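Local coordinates for putative non-ribosomal peptide synthetase (Actinomadura parvosata subsp. kistnae, PDB 6M7L), which is a condensation-like domain of a putative non-ribosomal peptide synthetase that probably serves a role other than catalysing peptide-bond formation, at residues L44-A49 with I151-E156; F214-L219 with E358-V363; R317-P322 with R347-P352; E354-L359 with H369-V374. All blocks are in the same frame, centred on the assembly; numbering follows the deposited sequence.

Contact 1: L44-A49 with I151-E156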
# COMPACT_ATOMS: atom_id res chain seq x y z
N LEU A 44 5.27 22.95 -13.31
CA LEU A 44 4.18 22.14 -12.77
C LEU A 44 4.59 20.68 -12.90
O LEU A 44 4.34 20.02 -13.91
CB LEU A 44 2.88 22.43 -13.51
CG LEU A 44 2.24 23.79 -13.20
CD1 LEU A 44 1.03 24.04 -14.09
CD2 LEU A 44 1.86 23.85 -11.73
N HIS A 45 5.26 20.19 -11.86
CA HIS A 45 5.84 18.85 -11.86
C HIS A 45 5.38 18.08 -10.63
O HIS A 45 5.03 18.66 -9.60
CB HIS A 45 7.37 18.90 -11.86
CG HIS A 45 7.96 19.79 -12.91
ND1 HIS A 45 9.13 20.49 -12.72
CD2 HIS A 45 7.55 20.08 -14.17
CE1 HIS A 45 9.42 21.18 -13.81
NE2 HIS A 45 8.47 20.95 -14.71
N VAL A 46 5.37 16.77 -10.76
CA VAL A 46 5.36 15.88 -9.60
C VAL A 46 6.79 15.42 -9.37
O VAL A 46 7.59 15.32 -10.31
CB VAL A 46 4.41 14.68 -9.80
CG1 VAL A 46 2.96 15.13 -9.78
CG2 VAL A 46 4.73 13.96 -11.10
N ARG A 47 7.13 15.16 -8.11
CA ARG A 47 8.51 14.79 -7.82
C ARG A 47 8.57 14.02 -6.51
O ARG A 47 7.74 14.20 -5.62
CB ARG A 47 9.43 16.01 -7.77
CG ARG A 47 9.25 16.91 -6.56
CD ARG A 47 7.99 17.78 -6.69
NE ARG A 47 7.10 17.58 -5.56
CZ ARG A 47 7.13 18.30 -4.45
NH1 ARG A 47 6.30 18.02 -3.46
NH2 ARG A 47 8.00 19.30 -4.33
N VAL A 48 9.57 13.14 -6.42
CA VAL A 48 9.78 12.30 -5.25
C VAL A 48 11.28 12.21 -5.00
O VAL A 48 12.06 11.98 -5.92
CB VAL A 48 9.17 10.89 -5.44
CG1 VAL A 48 9.62 10.28 -6.76
CG2 VAL A 48 9.53 9.99 -4.27
N ALA A 49 11.68 12.41 -3.75
CA ALA A 49 13.06 12.26 -3.33
C ALA A 49 13.17 11.04 -2.41
O ALA A 49 12.43 10.94 -1.43
CB ALA A 49 13.57 13.52 -2.62
N ILE A 151 2.21 16.79 -17.40
CA ILE A 151 1.64 16.37 -18.67
C ILE A 151 1.72 14.86 -18.82
O ILE A 151 1.02 14.28 -19.66
CB ILE A 151 2.36 17.07 -19.84
CG1 ILE A 151 1.54 16.99 -21.13
CG2 ILE A 151 3.74 16.47 -20.06
CD1 ILE A 151 2.18 17.70 -22.30
N ALA A 152 2.56 14.20 -18.02
CA ALA A 152 2.76 12.76 -18.10
C ALA A 152 2.44 12.01 -16.82
O ALA A 152 2.24 10.80 -16.88
CB ALA A 152 4.21 12.45 -18.50
N ALA A 153 2.39 12.69 -15.68
CA ALA A 153 2.26 12.01 -14.40
C ALA A 153 1.42 12.86 -13.46
O ALA A 153 1.63 14.07 -13.36
CB ALA A 153 3.64 11.74 -13.79
N ASP A 154 0.47 12.23 -12.78
CA ASP A 154 -0.34 12.90 -11.77
C ASP A 154 0.21 12.57 -10.38
O ASP A 154 1.31 12.02 -10.24
CB ASP A 154 -1.81 12.51 -11.92
CG ASP A 154 -2.06 11.02 -11.76
OD1 ASP A 154 -1.09 10.25 -11.56
OD2 ASP A 154 -3.24 10.60 -11.84
N GLU A 155 -0.55 12.93 -9.34
CA GLU A 155 -0.10 12.65 -7.98
C GLU A 155 0.04 11.15 -7.75
O GLU A 155 1.05 10.68 -7.22
CB GLU A 155 -1.08 13.26 -6.97
CG GLU A 155 -0.46 13.56 -5.61
CD GLU A 155 -1.50 13.70 -4.50
OE1 GLU A 155 -2.00 12.66 -4.03
OE2 GLU A 155 -1.82 14.84 -4.12
N GLU A 156 -0.97 10.38 -8.15
CA GLU A 156 -0.95 8.93 -7.97
C GLU A 156 0.15 8.26 -8.78
O GLU A 156 0.59 7.17 -8.41
CB GLU A 156 -2.30 8.32 -8.35
CG GLU A 156 -3.45 8.71 -7.42
CD GLU A 156 -3.87 10.15 -7.57
OE1 GLU A 156 -3.79 10.67 -8.70
OE2 GLU A 156 -4.25 10.77 -6.56

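Contact 2: F214-L219 with E358-V363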
# COMPACT_ATOMS: atom_id res chain seq x y z
N PHE A 214 -24.53 21.78 -19.02
CA PHE A 214 -24.74 21.77 -17.58
C PHE A 214 -23.82 22.77 -16.89
O PHE A 214 -24.26 23.54 -16.03
CB PHE A 214 -24.51 20.36 -17.02
CG PHE A 214 -24.40 20.31 -15.53
CD1 PHE A 214 -25.53 20.29 -14.73
CD2 PHE A 214 -23.15 20.28 -14.91
CE1 PHE A 214 -25.43 20.25 -13.35
CE2 PHE A 214 -23.05 20.23 -13.53
CZ PHE A 214 -24.19 20.22 -12.76
N TRP A 215 -22.54 22.77 -17.25
CA TRP A 215 -21.58 23.64 -16.58
C TRP A 215 -21.71 25.10 -16.99
O TRP A 215 -21.41 25.99 -16.18
CB TRP A 215 -20.15 23.14 -16.83
CG TRP A 215 -19.83 21.89 -16.09
CD1 TRP A 215 -19.64 20.65 -16.62
CD2 TRP A 215 -19.67 21.75 -14.68
NE1 TRP A 215 -19.37 19.74 -15.62
CE2 TRP A 215 -19.38 20.40 -14.42
CE3 TRP A 215 -19.74 22.65 -13.60
CZ2 TRP A 215 -19.16 19.92 -13.13
CZ3 TRP A 215 -19.52 22.17 -12.32
CH2 TRP A 215 -19.23 20.82 -12.10
N ARG A 216 -22.14 25.37 -18.22
CA ARG A 216 -22.40 26.75 -18.62
C ARG A 216 -23.46 27.38 -17.73
O ARG A 216 -23.24 28.43 -17.12
CB ARG A 216 -22.84 26.80 -20.09
CG ARG A 216 -21.76 26.45 -21.09
CD ARG A 216 -22.24 26.70 -22.51
NE ARG A 216 -21.21 26.39 -23.50
CZ ARG A 216 -20.22 27.22 -23.83
NH1 ARG A 216 -20.12 28.40 -23.24
NH2 ARG A 216 -19.34 26.86 -24.75
N ASP A 217 -24.63 26.74 -17.64
CA ASP A 217 -25.69 27.24 -16.77
C ASP A 217 -25.28 27.18 -15.30
O ASP A 217 -25.69 28.04 -14.51
CB ASP A 217 -26.97 26.43 -16.99
CG ASP A 217 -28.18 27.05 -16.31
OD1 ASP A 217 -28.09 28.21 -15.86
OD2 ASP A 217 -29.22 26.37 -16.23
N ARG A 218 -24.47 26.19 -14.92
CA ARG A 218 -24.03 26.09 -13.54
C ARG A 218 -23.10 27.24 -13.17
O ARG A 218 -23.14 27.73 -12.03
CB ARG A 218 -23.34 24.74 -13.31
CG ARG A 218 -23.09 24.44 -11.85
CD ARG A 218 -24.38 24.47 -11.06
NE ARG A 218 -25.15 23.24 -11.24
CZ ARG A 218 -26.39 23.07 -10.79
NH1 ARG A 218 -27.01 21.92 -11.00
NH2 ARG A 218 -27.00 24.05 -10.14
N LEU A 219 -22.27 27.67 -14.11
CA LEU A 219 -21.35 28.77 -13.87
C LEU A 219 -21.79 30.02 -14.64
O LEU A 219 -21.26 31.11 -14.44
CB LEU A 219 -19.93 28.37 -14.28
CG LEU A 219 -19.36 27.14 -13.58
CD1 LEU A 219 -18.15 26.61 -14.32
CD2 LEU A 219 -19.00 27.47 -12.14
N GLU A 358 -11.51 26.03 -21.30
CA GLU A 358 -11.46 26.66 -22.62
C GLU A 358 -12.83 27.19 -23.05
O GLU A 358 -12.90 28.14 -23.84
CB GLU A 358 -10.94 25.67 -23.67
CG GLU A 358 -9.43 25.62 -23.81
CD GLU A 358 -8.98 24.68 -24.92
OE1 GLU A 358 -9.76 23.80 -25.31
OE2 GLU A 358 -7.84 24.84 -25.41
N LEU A 359 -13.91 26.61 -22.54
CA LEU A 359 -15.25 26.95 -23.02
C LEU A 359 -15.94 28.04 -22.21
O LEU A 359 -16.90 28.64 -22.71
CB LEU A 359 -16.14 25.70 -23.03
CG LEU A 359 -15.70 24.57 -23.96
CD1 LEU A 359 -16.68 23.41 -23.88
CD2 LEU A 359 -15.57 25.06 -25.39
N VAL A 360 -15.49 28.31 -20.98
CA VAL A 360 -16.16 29.28 -20.12
C VAL A 360 -15.23 30.36 -19.60
O VAL A 360 -15.70 31.29 -18.93
CB VAL A 360 -16.89 28.59 -18.95
CG1 VAL A 360 -17.95 27.63 -19.47
CG2 VAL A 360 -15.90 27.88 -18.04
N VAL A 361 -13.93 30.28 -19.86
CA VAL A 361 -13.00 31.36 -19.52
C VAL A 361 -12.84 32.22 -20.77
O VAL A 361 -12.54 31.69 -21.85
CB VAL A 361 -11.65 30.83 -18.99
CG1 VAL A 361 -10.68 30.41 -20.09
CG2 VAL A 361 -11.01 31.86 -18.07
N PRO A 362 -13.12 33.52 -20.70
CA PRO A 362 -12.97 34.37 -21.89
C PRO A 362 -11.53 34.84 -22.05
O PRO A 362 -10.93 34.68 -23.12
CB PRO A 362 -13.93 35.53 -21.61
CG PRO A 362 -14.02 35.61 -20.12
CD PRO A 362 -13.80 34.22 -19.59
N VAL A 363 -10.98 35.41 -20.99
CA VAL A 363 -9.58 35.82 -20.96
C VAL A 363 -8.87 34.95 -19.93
O VAL A 363 -8.82 35.30 -18.75
CB VAL A 363 -9.44 37.31 -20.63
CG1 VAL A 363 -7.98 37.74 -20.73
CG2 VAL A 363 -10.31 38.14 -21.55

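Contact 3: R317-P322 with R347-P352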
# COMPACT_ATOMS: atom_id res chain seq x y z
N ARG A 317 -8.44 14.57 -12.33
CA ARG A 317 -9.67 15.23 -12.73
C ARG A 317 -10.01 16.29 -11.70
O ARG A 317 -9.95 16.03 -10.50
CB ARG A 317 -10.82 14.23 -12.87
CG ARG A 317 -10.69 13.26 -14.02
CD ARG A 317 -11.72 12.15 -13.90
NE ARG A 317 -11.55 11.42 -12.65
CZ ARG A 317 -12.51 10.72 -12.06
NH1 ARG A 317 -13.72 10.66 -12.59
NH2 ARG A 317 -12.26 10.08 -10.92
N TRP A 318 -10.34 17.49 -12.17
CA TRP A 318 -10.72 18.59 -11.31
C TRP A 318 -12.21 18.86 -11.46
O TRP A 318 -12.76 18.75 -12.56
CB TRP A 318 -9.91 19.84 -11.62
CG TRP A 318 -8.51 19.77 -11.09
CD1 TRP A 318 -7.41 19.28 -11.72
CD2 TRP A 318 -8.07 20.18 -9.79
NE1 TRP A 318 -6.31 19.37 -10.91
CE2 TRP A 318 -6.69 19.92 -9.71
CE3 TRP A 318 -8.71 20.75 -8.68
CZ2 TRP A 318 -5.94 20.21 -8.57
CZ3 TRP A 318 -7.96 21.04 -7.55
CH2 TRP A 318 -6.59 20.77 -7.51
N LEU A 319 -12.86 19.21 -10.35
CA LEU A 319 -14.31 19.38 -10.31
C LEU A 319 -14.64 20.70 -9.64
O LEU A 319 -14.32 20.90 -8.46
CB LEU A 319 -14.97 18.22 -9.57
CG LEU A 319 -16.40 17.88 -9.98
CD1 LEU A 319 -16.44 17.48 -11.44
CD2 LEU A 319 -16.96 16.78 -9.09
N ALA A 320 -15.27 21.61 -10.39
CA ALA A 320 -15.77 22.85 -9.81
C ALA A 320 -17.04 22.57 -9.02
O ALA A 320 -17.87 21.75 -9.43
CB ALA A 320 -16.03 23.88 -10.90
N LEU A 321 -17.20 23.26 -7.89
CA LEU A 321 -18.35 23.08 -7.00
C LEU A 321 -18.97 24.43 -6.69
O LEU A 321 -18.94 24.89 -5.54
CB LEU A 321 -17.93 22.35 -5.73
CG LEU A 321 -17.15 21.05 -5.91
CD1 LEU A 321 -16.71 20.48 -4.57
CD2 LEU A 321 -17.97 20.03 -6.69
N PRO A 322 -19.55 25.10 -7.68
CA PRO A 322 -20.11 26.44 -7.44
C PRO A 322 -21.32 26.37 -6.53
O PRO A 322 -22.25 25.59 -6.75
CB PRO A 322 -20.49 26.92 -8.85
CG PRO A 322 -20.73 25.67 -9.61
CD PRO A 322 -19.74 24.67 -9.08
N ARG A 347 -22.26 13.85 -11.34
CA ARG A 347 -23.03 13.33 -12.46
C ARG A 347 -22.60 13.93 -13.79
O ARG A 347 -23.20 13.59 -14.82
CB ARG A 347 -24.52 13.58 -12.24
CG ARG A 347 -25.25 12.47 -11.50
CD ARG A 347 -26.76 12.65 -11.57
NE ARG A 347 -27.25 13.61 -10.58
CZ ARG A 347 -27.59 13.29 -9.34
NH1 ARG A 347 -27.50 12.04 -8.93
NH2 ARG A 347 -28.03 14.23 -8.50
N HIS A 348 -21.59 14.79 -13.81
CA HIS A 348 -21.20 15.53 -15.00
C HIS A 348 -19.69 15.67 -15.09
O HIS A 348 -19.17 16.73 -15.46
CB HIS A 348 -21.85 16.92 -15.03
CG HIS A 348 -23.34 16.89 -15.17
ND1 HIS A 348 -24.19 16.78 -14.09
CD2 HIS A 348 -24.13 16.98 -16.26
CE1 HIS A 348 -25.44 16.80 -14.51
NE2 HIS A 348 -25.44 16.92 -15.83
N GLN A 349 -18.95 14.61 -14.77
CA GLN A 349 -17.50 14.68 -14.69
C GLN A 349 -16.80 14.00 -15.85
O GLN A 349 -15.62 13.64 -15.74
CB GLN A 349 -17.01 14.10 -13.36
CG GLN A 349 -17.41 12.66 -13.12
CD GLN A 349 -17.19 12.24 -11.68
OE1 GLN A 349 -17.04 13.08 -10.79
NE2 GLN A 349 -17.16 10.93 -11.44
N ASP A 350 -17.48 13.81 -16.98
CA ASP A 350 -16.83 13.25 -18.15
C ASP A 350 -16.21 14.32 -19.04
O ASP A 350 -15.23 14.04 -19.73
CB ASP A 350 -17.83 12.41 -18.96
CG ASP A 350 -18.56 11.40 -18.10
OD1 ASP A 350 -19.69 11.71 -17.65
OD2 ASP A 350 -18.01 10.30 -17.86
N LEU A 351 -16.77 15.52 -19.03
CA LEU A 351 -16.12 16.66 -19.67
C LEU A 351 -14.89 17.05 -18.86
O LEU A 351 -15.02 17.36 -17.67
CB LEU A 351 -17.09 17.83 -19.77
CG LEU A 351 -16.52 19.16 -20.27
CD1 LEU A 351 -16.04 19.03 -21.70
CD2 LEU A 351 -17.55 20.27 -20.13
N PRO A 352 -13.69 17.04 -19.44
CA PRO A 352 -12.50 17.37 -18.67
C PRO A 352 -12.50 18.83 -18.24
O PRO A 352 -12.99 19.71 -18.96
CB PRO A 352 -11.34 17.07 -19.63
CG PRO A 352 -11.94 16.22 -20.72
CD PRO A 352 -13.36 16.68 -20.83

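Contact 4: E354-L359 with H369-V374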
# COMPACT_ATOMS: atom_id res chain seq x y z
N GLU A 354 -10.08 20.93 -18.03
CA GLU A 354 -9.31 21.80 -18.92
C GLU A 354 -10.08 22.15 -20.18
O GLU A 354 -9.94 23.25 -20.71
CB GLU A 354 -7.97 21.14 -19.27
CG GLU A 354 -7.02 20.99 -18.10
CD GLU A 354 -7.38 19.83 -17.18
OE1 GLU A 354 -8.40 19.16 -17.43
OE2 GLU A 354 -6.64 19.60 -16.20
N ARG A 355 -10.91 21.22 -20.68
CA ARG A 355 -11.75 21.55 -21.83
C ARG A 355 -12.87 22.51 -21.43
O ARG A 355 -13.16 23.46 -22.16
CB ARG A 355 -12.32 20.28 -22.45
CG ARG A 355 -13.18 20.54 -23.69
CD ARG A 355 -12.40 21.30 -24.75
NE ARG A 355 -13.28 21.94 -25.73
CZ ARG A 355 -12.85 22.61 -26.79
NH1 ARG A 355 -13.73 23.16 -27.63
NH2 ARG A 355 -11.55 22.74 -27.03
N LEU A 356 -13.50 22.26 -20.28
CA LEU A 356 -14.50 23.20 -19.78
C LEU A 356 -13.91 24.58 -19.58
O LEU A 356 -14.57 25.59 -19.87
CB LEU A 356 -15.09 22.68 -18.47
CG LEU A 356 -15.98 23.66 -17.70
CD1 LEU A 356 -17.18 24.06 -18.54
CD2 LEU A 356 -16.41 23.08 -16.36
N ALA A 357 -12.67 24.65 -19.08
CA ALA A 357 -12.01 25.94 -18.92
C ALA A 357 -11.95 26.70 -20.23
O ALA A 357 -12.32 27.88 -20.30
CB ALA A 357 -10.61 25.74 -18.34
N GLU A 358 -11.51 26.03 -21.30
CA GLU A 358 -11.46 26.66 -22.62
C GLU A 358 -12.83 27.19 -23.05
O GLU A 358 -12.90 28.14 -23.84
CB GLU A 358 -10.94 25.67 -23.67
CG GLU A 358 -9.43 25.62 -23.81
CD GLU A 358 -8.98 24.68 -24.92
OE1 GLU A 358 -9.76 23.80 -25.31
OE2 GLU A 358 -7.84 24.84 -25.41
N LEU A 359 -13.91 26.61 -22.54
CA LEU A 359 -15.25 26.95 -23.02
C LEU A 359 -15.94 28.04 -22.21
O LEU A 359 -16.90 28.64 -22.71
CB LEU A 359 -16.14 25.70 -23.03
CG LEU A 359 -15.70 24.57 -23.96
CD1 LEU A 359 -16.68 23.41 -23.88
CD2 LEU A 359 -15.57 25.06 -25.39
N HIS A 369 -6.03 30.76 -11.33
CA HIS A 369 -6.55 29.49 -11.80
C HIS A 369 -7.98 29.66 -12.32
O HIS A 369 -8.75 30.46 -11.77
CB HIS A 369 -6.52 28.45 -10.68
CG HIS A 369 -6.78 27.05 -11.14
ND1 HIS A 369 -8.04 26.48 -11.10
CD2 HIS A 369 -5.96 26.11 -11.66
CE1 HIS A 369 -7.97 25.24 -11.57
NE2 HIS A 369 -6.72 25.00 -11.92
N PRO A 370 -8.36 28.95 -13.38
CA PRO A 370 -9.70 29.11 -13.95
C PRO A 370 -10.79 28.61 -13.02
O PRO A 370 -10.60 27.68 -12.22
CB PRO A 370 -9.65 28.28 -15.23
CG PRO A 370 -8.20 28.14 -15.55
CD PRO A 370 -7.50 28.10 -14.23
N ILE A 371 -11.95 29.25 -13.12
CA ILE A 371 -13.20 28.86 -12.47
C ILE A 371 -13.11 28.91 -10.95
O ILE A 371 -13.97 29.49 -10.29
CB ILE A 371 -13.66 27.46 -12.95
CG1 ILE A 371 -13.80 27.45 -14.48
CG2 ILE A 371 -14.99 27.10 -12.31
CD1 ILE A 371 -14.31 26.15 -15.04
N PHE A 372 -12.07 28.29 -10.38
CA PHE A 372 -11.87 28.35 -8.94
C PHE A 372 -10.40 28.60 -8.63
O PHE A 372 -9.52 28.23 -9.40
CB PHE A 372 -12.35 27.07 -8.23
CG PHE A 372 -11.72 25.81 -8.73
CD1 PHE A 372 -10.51 25.36 -8.21
CD2 PHE A 372 -12.33 25.06 -9.72
CE1 PHE A 372 -9.93 24.20 -8.68
CE2 PHE A 372 -11.75 23.89 -10.18
CZ PHE A 372 -10.55 23.46 -9.66
N GLN A 373 -10.16 29.25 -7.50
CA GLN A 373 -8.82 29.50 -7.00
C GLN A 373 -8.57 28.85 -5.66
O GLN A 373 -7.43 28.86 -5.18
CB GLN A 373 -8.55 31.01 -6.89
CG GLN A 373 -8.67 31.77 -8.20
CD GLN A 373 -10.11 31.93 -8.66
OE1 GLN A 373 -10.98 32.31 -7.88
NE2 GLN A 373 -10.36 31.64 -9.93
N VAL A 374 -9.60 28.29 -5.03
CA VAL A 374 -9.50 27.56 -3.78
C VAL A 374 -9.97 26.14 -4.02
O VAL A 374 -10.98 25.92 -4.70
CB VAL A 374 -10.33 28.24 -2.67
CG1 VAL A 374 -10.26 27.44 -1.37
CG2 VAL A 374 -9.84 29.66 -2.45

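Contact 1: L44-A49 with I151-E156
Val46 presses both of its methyl groups against the loop at Ala153 and Asp154, just before helix 155-172, and this is where the contact is tight. CG2 lies 3.7 Å from Ala153 CB, an apolar pair. CG1 sits 3.6 Å from the carbonyl O of Asp154, against the backbone and not the carboxylate. A chi1 of -70° sets CG1 anti to the carbonyl carbon and spreads the two methyls over these neighbouring peptide units. No hydrogen bond joins the segments, so the contact rests on van der Waals packing. An alanine in place of Val46 would remove both methyls and is likely to open a gap beneath Ala153 CB and the Asp154 carbonyl. The loose side begins at Glu155, whose exposed side chain starts away from the strand. Asp154, by contrast, is buried: it is the N-cap of helix 155-172, and its OD1 bonds Ser157 OG and pairs with Arg301. Counted from His149, the sequence reads HRxxxDE, a variant of the condensation-domain HHxxxDG signature, and Val46 backs its Asp end. Strand 45-53 bonds along strand 141-149, Val158 of helix 155-172 also touches Val46, and helix 26-34 packs on Leu44 and Ile151.

Contact 2: F214-L219 with E358-V363
Arg216 reaches from the last turns of helix 207-218 to the C-terminal end of helix 353-360, and its side chain supplies most of what the first helix gives to this surface contact. From CB the chain runs through CG, CD and NE, and of these CG comes 4.3 Å from Val360 CG1, a loose apolar approach. With chi1 at -69° and the chain extended from CG to NE, the guanidinium is carried past Val360 to Leu359, whose side chain it crosses at about a right angle. CZ stands 3.8 Å from Leu359 O. NH1 is closer, 3.3 Å from Leu359 O, but the N-H...O angle of 122° makes this a weak hydrogen bond. Arg216 NH2 lies 3.6 Å from Leu359 O, without a bond, and 3.8 Å from Leu359 CB. Both terminal nitrogens thus gather at the carbonyl, and of the two NH1 alone bonds it. The carbonyl belongs to the closing turn of its helix, where the negative end of the dipole would probably attract the cation. Leu219 adds some buried surface without a close contact. On another side of helix 207-218, Trp215 donates NE1 to His348 O and packs on Leu319 and Ala320 of strand 317-324. Leu219 and Val360 both touch Ile371, in the loop that leads into strand 374-380.

Contact 3: R317-P322 with R347-P352
Gln349 lies against two alternate residues of the strand, Arg317 and Leu319, and it has the largest buried surface of the three. Its chi1 of 59° puts CG between the backbone N and the carbonyl carbon; the rest of the chain runs out straight, so that CB faces one strand residue and the amide lies by both. CB is 3.9 Å from Leu319 CD1, a plain van der Waals contact. Beyond it, the amide oxygen OE1 stands 4.1 Å from Leu319 CD2. On the other branch of the same amide, NE2 lies 3.6 Å from Arg317 NH1, two nitrogens that, as modelled, do not bond. The guanidinium and amide planes are 69° apart, which rules out a flat stack. A bend at chi3 (-60°) brings NH1 of Arg317 to the Gln349 amide, while its NH2 bonds Pro300 O. Leu319 completes its packing against Trp215 and against Ala345 at the end of helix 331-346. The chain thus leaves strand 317-324, passes through that helix, and returns in a loop that lies over the strand it left. Strand 317-324 pairs antiparallel with 292-299, and both probably belong to the C-terminal lobe of the two-lobed, chloramphenicol acetyltransferase-like fold of condensation domains.

Contact 4: E354-L359 with H369-V374
Leu356 and Ile371 meet because their torsions point a branch of each at the other. Leu356 has CG opposite its backbone N (chi1 170°), which swings the isobutyl group towards the loop. Ile371 has chi1 -56° and a straight chi2, so CD1 is thrust forward as the leading atom. It arrives 3.9 Å from Leu356 CD2 and nearly as close to CG, the two side chains crossing at about a right angle. Alongside, Ala357 CB faces Pro370 CB at 4.1 Å, both bonds directed across the contact. Ile371 has positive phi, and its backbone angles fit a classic gamma turn, although the closing bond from Phe372 N to Pro370 O is modelled too short to be trusted. Gln373 NE2 donates to His369 O over 2.7 Å, nearly straight at 161°, and His369 ND1 donates to Phe372 O at 2.9 Å, close to its ring plane. Arg355 and Glu358 form a salt bridge within the helix. No hydrogen bond crosses between the segments; the chemistry therefore implies adhesion by apolar burial, while the two side-chain to backbone bonds within the loop, from Gln373 and His369, help to hold its shape.

Overall arrangement
Contacts 2, 3 and 4 form one continuous packed region, with centres 8 to 12 Å apart. Contacts 2 and 4 share helix 353-360, while Trp215 of contact 2 reaches both others: NE1 lies 3.0 Å from His348 O, and CB lies 3.5 Å from Leu356 CD1. Contacts 3 and 4 meet where Ala320 CB lies 3.7 Å from Ile371 CG2. Contact 1 stands apart, about 21 Å from contact 3 between centres and about 7 Å between nearest atoms. It carries the Asp of a motif at the active site of related domains, but Arg150 replaces the second His, so ordinary catalysis is doubtful. That Asp pairs with Arg301 and bonds weakly to Phe315 N, just before strand 317-324.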